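6-phosphogluconate dehydrogenase (Decarboxylating) (Geobacter metallireducens, PDB 4E21) probably catalyses the NADP-dependent oxidative decarboxylation of 6-phosphogluconate, a step of the pentose phosphate pathway. Local coordinates at residues B[299-303]-B[330-334]; B[306-310]-B[323-328]; B[135-141]-B[153-159]. All blocks are in the same frame, centred on the assembly; numbering follows the deposited sequence.

Contact 1: residues B[299-303]-B[330-334]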
loop_
_atom_site.group_PDB
_atom_site.type_symbol
_atom_site.label_atom_id
_atom_site.label_comp_id
_atom_site.label_asym_id
_atom_site.label_seq_id
_atom_site.Cartn_x
_atom_site.Cartn_y
_atom_site.Cartn_z
ATOM N N ARG B 299 -8.258 -16.387 -9.718
ATOM C CA ARG B 299 -7.380 -15.642 -10.620
ATOM C C ARG B 299 -8.184 -14.493 -11.199
ATOM O O ARG B 299 -9.192 -14.702 -11.862
ATOM C CB ARG B 299 -6.820 -16.548 -11.713
ATOM C CG ARG B 299 -5.958 -17.692 -11.170
ATOM C CD ARG B 299 -5.392 -18.586 -12.289
ATOM N NE ARG B 299 -4.637 -17.813 -13.285
ATOM C CZ ARG B 299 -3.305 -17.750 -13.325
ATOM N NH1 ARG B 299 -2.576 -18.429 -12.440
ATOM N NH2 ARG B 299 -2.699 -17.020 -14.255
ATOM N N VAL B 300 -7.770 -13.274 -10.884
ATOM C CA VAL B 300 -8.508 -12.098 -11.325
ATOM C C VAL B 300 -7.754 -11.437 -12.474
ATOM O O VAL B 300 -6.568 -11.120 -12.349
ATOM C CB VAL B 300 -8.700 -11.077 -10.184
ATOM C CG1 VAL B 300 -9.536 -9.917 -10.667
ATOM C CG2 VAL B 300 -9.342 -11.744 -8.943
ATOM N N SER B 301 -8.447 -11.248 -13.588
ATOM C CA SER B 301 -7.890 -10.601 -14.757
ATOM C C SER B 301 -8.008 -9.106 -14.593
ATOM O O SER B 301 -8.717 -8.620 -13.713
ATOM C CB SER B 301 -8.664 -11.015 -16.014
ATOM O OG SER B 301 -8.431 -12.376 -16.337
ATOM N N ASP B 302 -7.311 -8.384 -15.459
ATOM C CA ASP B 302 -7.402 -6.935 -15.512
ATOM C C ASP B 302 -7.242 -6.560 -16.994
ATOM O O ASP B 302 -6.417 -7.158 -17.687
ATOM C CB ASP B 302 -6.291 -6.313 -14.660
ATOM C CG ASP B 302 -4.954 -6.295 -15.374
ATOM O OD1 ASP B 302 -4.203 -7.300 -15.304
ATOM O OD2 ASP B 302 -4.654 -5.264 -16.020
ATOM N N SER B 303 -8.011 -5.586 -17.482
ATOM C CA SER B 303 -8.086 -5.342 -18.924
ATOM C C SER B 303 -7.251 -4.191 -19.470
ATOM O O SER B 303 -7.209 -3.971 -20.682
ATOM C CB SER B 303 -9.537 -5.183 -19.373
ATOM O OG SER B 303 -10.247 -6.372 -19.090
ATOM N N ARG B 330 -4.704 -7.967 -7.975
ATOM C CA ARG B 330 -5.073 -8.763 -9.136
ATOM C C ARG B 330 -3.848 -9.500 -9.688
ATOM O O ARG B 330 -3.949 -10.688 -10.015
ATOM C CB ARG B 330 -5.759 -7.911 -10.217
ATOM C CG ARG B 330 -7.056 -7.270 -9.742
ATOM C CD ARG B 330 -7.860 -6.713 -10.889
ATOM N NE ARG B 330 -9.122 -6.142 -10.425
ATOM C CZ ARG B 330 -10.168 -5.894 -11.205
ATOM N NH1 ARG B 330 -10.132 -6.189 -12.502
ATOM N NH2 ARG B 330 -11.255 -5.369 -10.676
ATOM N N PHE B 331 -2.699 -8.820 -9.766
ATOM C CA PHE B 331 -1.461 -9.479 -10.221
ATOM C C PHE B 331 -1.102 -10.693 -9.366
ATOM O O PHE B 331 -0.805 -11.763 -9.906
ATOM C CB PHE B 331 -0.249 -8.535 -10.250
ATOM C CG PHE B 331 -0.360 -7.428 -11.242
ATOM C CD1 PHE B 331 0.536 -6.384 -11.219
ATOM C CD2 PHE B 331 -1.380 -7.414 -12.187
ATOM C CE1 PHE B 331 0.437 -5.347 -12.161
ATOM C CE2 PHE B 331 -1.496 -6.377 -13.112
ATOM C CZ PHE B 331 -0.589 -5.356 -13.104
ATOM N N SER B 332 -1.113 -10.530 -8.039
ATOM C CA SER B 332 -0.699 -11.625 -7.156
ATOM C C SER B 332 -1.741 -12.733 -7.146
ATOM O O SER B 332 -1.414 -13.893 -6.900
ATOM C CB SER B 332 -0.409 -11.136 -5.722
ATOM O OG SER B 332 -1.513 -10.411 -5.240
ATOM N N SER B 333 -2.990 -12.377 -7.426
ATOM C CA SER B 333 -4.051 -13.368 -7.513
ATOM C C SER B 333 -3.769 -14.330 -8.672
ATOM O O SER B 333 -4.262 -15.465 -8.685
ATOM C CB SER B 333 -5.402 -12.698 -7.700
ATOM O OG SER B 333 -5.721 -12.553 -9.074
ATOM N N ARG B 334 -2.962 -13.887 -9.636
ATOM C CA ARG B 334 -2.521 -14.791 -10.690
ATOM C C ARG B 334 -1.163 -15.436 -10.413
ATOM O O ARG B 334 -0.617 -16.084 -11.297
ATOM C CB ARG B 334 -2.451 -14.088 -12.032
ATOM C CG ARG B 334 -3.745 -13.587 -12.557
ATOM C CD ARG B 334 -3.497 -12.836 -13.871
ATOM N NE ARG B 334 -4.175 -11.566 -13.763
ATOM C CZ ARG B 334 -3.628 -10.382 -13.982
ATOM N NH1 ARG B 334 -2.373 -10.271 -14.414
ATOM N NH2 ARG B 334 -4.379 -9.300 -13.801
#

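Contact 2: residues B[306-310]-B[323-328]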
loop_
_atom_site.group_PDB
_atom_site.type_symbol
_atom_site.label_atom_id
_atom_site.label_comp_id
_atom_site.label_asym_id
_atom_site.label_seq_id
_atom_site.Cartn_x
_atom_site.Cartn_y
_atom_site.Cartn_z
ATOM N N GLY B 306 -7.006 -0.142 -15.654
ATOM C CA GLY B 306 -6.415 -0.058 -14.331
ATOM C C GLY B 306 -4.929 0.241 -14.406
ATOM O O GLY B 306 -4.429 1.105 -13.677
ATOM N N ARG B 307 -4.204 -0.465 -15.271
ATOM C CA ARG B 307 -2.788 -0.159 -15.432
ATOM C C ARG B 307 -2.568 1.257 -15.957
ATOM O O ARG B 307 -1.690 1.969 -15.464
ATOM C CB ARG B 307 -2.086 -1.164 -16.340
ATOM C CG ARG B 307 -2.344 -2.573 -15.949
ATOM C CD ARG B 307 -1.492 -3.535 -16.725
ATOM N NE ARG B 307 -1.971 -4.909 -16.569
ATOM C CZ ARG B 307 -1.205 -5.980 -16.749
ATOM N NH1 ARG B 307 0.074 -5.825 -17.076
ATOM N NH2 ARG B 307 -1.716 -7.199 -16.614
ATOM N N TRP B 308 -3.334 1.650 -16.971
ATOM C CA TRP B 308 -3.158 2.962 -17.584
ATOM C C TRP B 308 -3.394 4.057 -16.558
ATOM O O TRP B 308 -2.760 5.093 -16.598
ATOM C CB TRP B 308 -4.092 3.157 -18.787
ATOM C CG TRP B 308 -4.005 2.042 -19.786
ATOM C CD1 TRP B 308 -2.976 1.152 -19.933
ATOM C CD2 TRP B 308 -4.966 1.715 -20.802
ATOM N NE1 TRP B 308 -3.249 0.275 -20.953
ATOM C CE2 TRP B 308 -4.463 0.598 -21.507
ATOM C CE3 TRP B 308 -6.203 2.253 -21.178
ATOM C CZ2 TRP B 308 -5.157 0.008 -22.578
ATOM C CZ3 TRP B 308 -6.900 1.664 -22.244
ATOM C CH2 TRP B 308 -6.374 0.554 -22.928
ATOM N N THR B 309 -4.321 3.820 -15.646
ATOM C CA THR B 309 -4.646 4.798 -14.608
ATOM C C THR B 309 -3.454 5.044 -13.699
ATOM O O THR B 309 -3.124 6.192 -13.393
ATOM C CB THR B 309 -5.841 4.343 -13.715
ATOM O OG1 THR B 309 -7.024 4.203 -14.510
ATOM C CG2 THR B 309 -6.101 5.358 -12.628
ATOM N N VAL B 310 -2.816 3.964 -13.261
ATOM C CA VAL B 310 -1.624 4.077 -12.422
ATOM C C VAL B 310 -0.454 4.754 -13.176
ATOM O O VAL B 310 0.278 5.569 -12.601
ATOM C CB VAL B 310 -1.199 2.709 -11.897
ATOM C CG1 VAL B 310 0.167 2.801 -11.189
ATOM C CG2 VAL B 310 -2.313 2.131 -10.972
ATOM N N LEU B 323 -5.507 2.727 -5.516
ATOM C CA LEU B 323 -5.697 2.276 -6.886
ATOM C C LEU B 323 -4.607 1.279 -7.273
ATOM O O LEU B 323 -4.903 0.250 -7.905
ATOM C CB LEU B 323 -5.789 3.447 -7.905
ATOM C CG LEU B 323 -6.850 4.534 -7.623
ATOM C CD1 LEU B 323 -6.965 5.593 -8.736
ATOM C CD2 LEU B 323 -8.214 3.927 -7.303
ATOM N N SER B 324 -3.360 1.555 -6.889
ATOM C CA SER B 324 -2.260 0.672 -7.306
ATOM C C SER B 324 -2.335 -0.663 -6.585
ATOM O O SER B 324 -2.150 -1.734 -7.182
ATOM C CB SER B 324 -0.896 1.318 -7.065
ATOM O OG SER B 324 -0.902 2.625 -7.598
ATOM N N SER B 325 -2.584 -0.599 -5.290
ATOM C CA SER B 325 -2.673 -1.822 -4.526
ATOM C C SER B 325 -3.808 -2.734 -4.992
ATOM O O SER B 325 -3.640 -3.945 -5.032
ATOM C CB SER B 325 -2.737 -1.508 -3.052
ATOM O OG SER B 325 -1.398 -1.338 -2.613
ATOM N N ALA B 326 -4.932 -2.148 -5.398
ATOM C CA ALA B 326 -6.044 -2.939 -5.937
ATOM C C ALA B 326 -5.622 -3.641 -7.229
ATOM O O ALA B 326 -5.978 -4.807 -7.476
ATOM C CB ALA B 326 -7.275 -2.075 -6.176
ATOM N N LEU B 327 -4.856 -2.938 -8.046
ATOM C CA LEU B 327 -4.297 -3.543 -9.249
ATOM C C LEU B 327 -3.320 -4.676 -8.902
ATOM O O LEU B 327 -3.391 -5.767 -9.498
ATOM C CB LEU B 327 -3.603 -2.488 -10.124
ATOM C CG LEU B 327 -2.966 -2.989 -11.425
ATOM C CD1 LEU B 327 -4.022 -3.489 -12.405
ATOM C CD2 LEU B 327 -2.141 -1.866 -12.065
ATOM N N TYR B 328 -2.414 -4.419 -7.954
ATOM C CA TYR B 328 -1.372 -5.393 -7.622
ATOM C C TYR B 328 -1.979 -6.655 -7.027
ATOM O O TYR B 328 -1.429 -7.758 -7.186
ATOM C CB TYR B 328 -0.306 -4.815 -6.679
ATOM C CG TYR B 328 0.408 -3.605 -7.255
ATOM C CD1 TYR B 328 0.852 -2.562 -6.434
ATOM C CD2 TYR B 328 0.624 -3.502 -8.621
ATOM C CE1 TYR B 328 1.504 -1.442 -6.972
ATOM C CE2 TYR B 328 1.255 -2.393 -9.174
ATOM C CZ TYR B 328 1.699 -1.368 -8.346
ATOM O OH TYR B 328 2.307 -0.280 -8.904
#

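Contact 3: residues B[135-141]-B[153-159]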
loop_
_atom_site.group_PDB
_atom_site.type_symbol
_atom_site.label_atom_id
_atom_site.label_comp_id
_atom_site.label_asym_id
_atom_site.label_seq_id
_atom_site.Cartn_x
_atom_site.Cartn_y
_atom_site.Cartn_z
ATOM N N THR B 135 -13.982 13.827 -38.637
ATOM C CA THR B 135 -13.927 14.124 -37.218
ATOM C C THR B 135 -13.935 12.849 -36.378
ATOM O O THR B 135 -14.849 12.018 -36.466
ATOM C CB THR B 135 -15.000 15.135 -36.785
ATOM O OG1 THR B 135 -14.887 16.312 -37.601
ATOM C CG2 THR B 135 -14.789 15.532 -35.347
ATOM N N TYR B 136 -12.879 12.682 -35.594
ATOM C CA TYR B 136 -12.712 11.469 -34.791
ATOM C C TYR B 136 -13.115 11.681 -33.320
ATOM O O TYR B 136 -12.524 12.509 -32.619
ATOM C CB TYR B 136 -11.269 10.970 -34.890
ATOM C CG TYR B 136 -11.042 9.567 -34.350
ATOM C CD1 TYR B 136 -11.408 8.444 -35.095
ATOM C CD2 TYR B 136 -10.428 9.361 -33.113
ATOM C CE1 TYR B 136 -11.183 7.161 -34.617
ATOM C CE2 TYR B 136 -10.202 8.082 -32.634
ATOM C CZ TYR B 136 -10.584 6.991 -33.394
ATOM O OH TYR B 136 -10.373 5.719 -32.930
ATOM N N VAL B 137 -14.116 10.919 -32.873
ATOM C CA VAL B 137 -14.691 11.060 -31.532
ATOM C C VAL B 137 -14.447 9.831 -30.643
ATOM O O VAL B 137 -14.737 8.699 -31.045
ATOM C CB VAL B 137 -16.199 11.351 -31.629
ATOM C CG1 VAL B 137 -16.800 11.561 -30.251
ATOM C CG2 VAL B 137 -16.431 12.580 -32.486
ATOM N N ASP B 138 -13.892 10.054 -29.445
ATOM C CA ASP B 138 -13.670 8.957 -28.496
ATOM C C ASP B 138 -14.776 8.893 -27.450
ATOM O O ASP B 138 -15.157 9.902 -26.854
ATOM C CB ASP B 138 -12.268 8.992 -27.847
ATOM C CG ASP B 138 -11.942 10.334 -27.180
ATOM O OD1 ASP B 138 -11.659 11.326 -27.888
ATOM O OD2 ASP B 138 -11.937 10.394 -25.938
ATOM N N VAL B 139 -15.326 7.706 -27.266
ATOM C CA VAL B 139 -16.350 7.514 -26.258
ATOM C C VAL B 139 -15.947 6.385 -25.325
ATOM O O VAL B 139 -15.751 5.251 -25.755
ATOM C CB VAL B 139 -17.759 7.246 -26.871
ATOM C CG1 VAL B 139 -18.771 6.904 -25.778
ATOM C CG2 VAL B 139 -18.241 8.455 -27.649
ATOM N N GLY B 140 -15.768 6.713 -24.052
ATOM C CA GLY B 140 -15.622 5.701 -23.033
ATOM C C GLY B 140 -17.020 5.369 -22.567
ATOM O O GLY B 140 -17.774 6.253 -22.150
ATOM N N THR B 141 -17.393 4.100 -22.660
ATOM C CA THR B 141 -18.733 3.721 -22.263
ATOM C C THR B 141 -18.666 2.818 -21.038
ATOM O O THR B 141 -17.793 1.951 -20.915
ATOM C CB THR B 141 -19.553 3.103 -23.438
ATOM O OG1 THR B 141 -19.709 1.697 -23.253
ATOM C CG2 THR B 141 -18.881 3.374 -24.776
ATOM N N CYS B 153 -23.446 4.966 -19.367
ATOM C CA CYS B 153 -22.772 6.209 -19.021
ATOM C C CYS B 153 -21.712 6.457 -20.092
ATOM O O CYS B 153 -20.932 5.566 -20.393
ATOM C CB CYS B 153 -22.101 6.095 -17.655
ATOM S SG CYS B 153 -21.293 7.620 -17.198
ATOM N N LEU B 154 -21.698 7.660 -20.659
ATOM C CA LEU B 154 -20.857 7.980 -21.824
ATOM C C LEU B 154 -19.942 9.162 -21.559
ATOM O O LEU B 154 -20.389 10.252 -21.167
ATOM C CB LEU B 154 -21.711 8.297 -23.053
ATOM C CG LEU B 154 -22.640 7.184 -23.527
ATOM C CD1 LEU B 154 -23.375 7.595 -24.804
ATOM C CD2 LEU B 154 -21.860 5.915 -23.753
HETATM N N MSE B 155 -18.658 8.933 -21.765
HETATM C CA MSE B 155 -17.660 9.953 -21.541
HETATM C C MSE B 155 -16.993 10.232 -22.885
HETATM O O MSE B 155 -16.366 9.347 -23.486
HETATM C CB MSE B 155 -16.666 9.471 -20.482
HETATM C CG MSE B 155 -17.308 9.283 -19.087
HETATM SE SE MSE B 155 -16.516 7.766 -18.166
HETATM C CE MSE B 155 -17.875 6.402 -18.513
ATOM N N ILE B 156 -17.156 11.469 -23.356
ATOM C CA ILE B 156 -16.954 11.812 -24.761
ATOM C C ILE B 156 -15.848 12.840 -24.947
ATOM O O ILE B 156 -15.848 13.882 -24.288
ATOM C CB ILE B 156 -18.270 12.340 -25.362
ATOM C CG1 ILE B 156 -19.434 11.400 -24.999
ATOM C CG2 ILE B 156 -18.145 12.531 -26.875
ATOM C CD1 ILE B 156 -20.829 12.031 -25.151
ATOM N N GLY B 157 -14.887 12.526 -25.814
ATOM C CA GLY B 157 -13.848 13.477 -26.188
ATOM C C GLY B 157 -13.849 13.774 -27.688
ATOM O O GLY B 157 -14.198 12.916 -28.505
ATOM N N GLY B 158 -13.438 14.983 -28.059
ATOM C CA GLY B 158 -13.332 15.352 -29.464
ATOM C C GLY B 158 -13.883 16.734 -29.752
ATOM O O GLY B 158 -14.218 17.462 -28.824
ATOM N N GLU B 159 -13.979 17.103 -31.028
ATOM C CA GLU B 159 -14.402 18.457 -31.393
ATOM C C GLU B 159 -15.844 18.777 -31.001
ATOM O O GLU B 159 -16.742 17.952 -31.154
ATOM C CB GLU B 159 -14.236 18.676 -32.895
ATOM C CG GLU B 159 -12.797 18.881 -33.348
ATOM C CD GLU B 159 -12.659 18.756 -34.852
ATOM O OE1 GLU B 159 -13.679 18.977 -35.560
ATOM O OE2 GLU B 159 -11.548 18.417 -35.328
HETATM O O HOH W 1 -12.416 15.209 -32.578
#

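Contact 1: residues B[299-303]-B[330-334]
R330 lies along V300 and S301 from CB to NH1. V300 CG1 lies over one face of its guanidinium and 3.6 Å from R330 CD, while R330 NH1 donates to S301 O at 3.1 Å, tilted from the guanidinium plane. NH1 also bonds a diol, probably from the crystallisation liquor, and Y218 makes a cation-pi contact with R330; L344 and R348 of the second subunit pack on V300 and S301. F331 turns the edge of its ring to D302, whose OD1 is 3.6 Å from F331 CE2. S333 OG accepts from V300 N at 2.8 Å, nearly straight (162°), and donates to R330 O. R334, at the C-terminal side of helix 321-333, bends at chi3 (-130°), which swings its guanidinium over R330 O. R334 NE donates to V300 O at 2.8 Å and NH2 adds a weak bond, giving that oxygen two N-H groups. R334 NH2 also forms a salt bridge with D302 OD1, though the 2.5 Å separation is doubtful and the bond geometry poor. R334 CB sits over one face of the R299 guanidinium, toward its rim. Polar side chains from the C-terminal part of helix 321-333 thus bind the backbone of an extended loop in the family's helical C-terminal domain.

Contact 2: residues B[306-310]-B[323-328]
L327 and V310 make the largest individual contributions to the contact between segments 306-310 and 323-328, with V310 CG2 4.1 Å from L327 CD2. The leucine reaches across with CG anti to its backbone N (chi1 180°), which carries CG toward the other helix, where both methyls meet R307: L327 CD2 rests 3.8 Å from R307 CA, and CD1 and CD2 lie about equally far from R307 CG. The aliphatic part of the arginine crosses the leucine at about a right angle. Toward the other end T309 CG2 meets L323 CD1 at 4.0 Å. G306, without a side chain, brings its backbone near L327, their CA atoms 6.5 Å apart.

Both methyls of V310 straddle S324 OG, CG2 at 3.7 Å, and this hydroxyl is bonded to A320 O and to Y328 OH of the third subunit. T309 OG1 turns back to E305 O in its own helix, and R307 NE forms a salt bridge with D302. No hydrogen bond joins the two segments.

The segment axes run roughly antiparallel, 145° between their directions and 9.7 Å at closest approach, so helices 305-316 and 321-333 form a helical hairpin. Helix 205-232 packs against both, M211 on T309 and Y218 on L327; the third subunit places I314 on L327 and Y328, and the fourth sets I230 against T309 and L323.

Contact 3: residues B[135-141]-B[153-159]
D138 O takes the N-H of G157 at 2.8 Å, nearly straight (170°) and in the carbonyl plane, and I156 CA adds a CA-H...O contact to the same oxygen. D138 N donates in turn to G157 O, completing an antiparallel hydrogen-bonded pair; G140 and M155, a selenomethionine, form the next one with two further bonds of 2.8 Å. Between and beyond these lie the non-hydrogen-bonded pairs V139-I156 and T141-L154. Strand 135-142 also lies beside strand 110-113 in the mixed sheet of the NAD-binding domain, consistent with a Rossmann-type fold.

On the face carrying V139, T141, L154 and I156, V139 CG2 lies beside I156 CG1, the two side chains pointing the same way. L154 CD2 fits between V139 CG1 and T141 CB, 3.7 Å from T141 CB. V137 CG1 touches I156 CG2 at 3.8 Å.

The other face has D138 opposite G157. With chi1 at 54°, CG sits between the backbone N and carbonyl carbon, and the carboxylate leans over the glycine, D138 OD2 3.6 Å from G157 CA. The carboxylate is held by G204 N and H207 N.

Beyond the D138-G157 bridge, where the chains part, one water bridges Y136 O (2.7 Å) and E159 N. The E159 side chain crosses that of T135 obliquely, E159 OE1 3.6 Å from T135 CG2.

Chemically, the backbone bonds fix the register while the faces differ: one is mainly apolar and packs under helices 160-165 and 167-173; the other carries M155 and the buried carboxylate of D138, whose charge is probably stabilised by two backbone N-H groups.

Contacts 1 and 2 share helix 321-333, and contact 2 is nested within the chain loop that contact 1 closes. Their centres are 11 Å apart and they meet directly: D302 OD2 forms a 2.8 Å salt bridge with R307 NE, so the aspartate joins R334 of contact 1 to R307 of contact 2. Contact 3 belongs to the NAD-binding domain, its centre about 28 Å from that of contact 1 and 23 Å from that of contact 2, touching neither. Contacts 1 and 2 both meet the third subunit, and contacts 2 and 3 the fourth. The diol marks a possible pocket at R330 of contact 1, although it probably came from the crystallisation liquor.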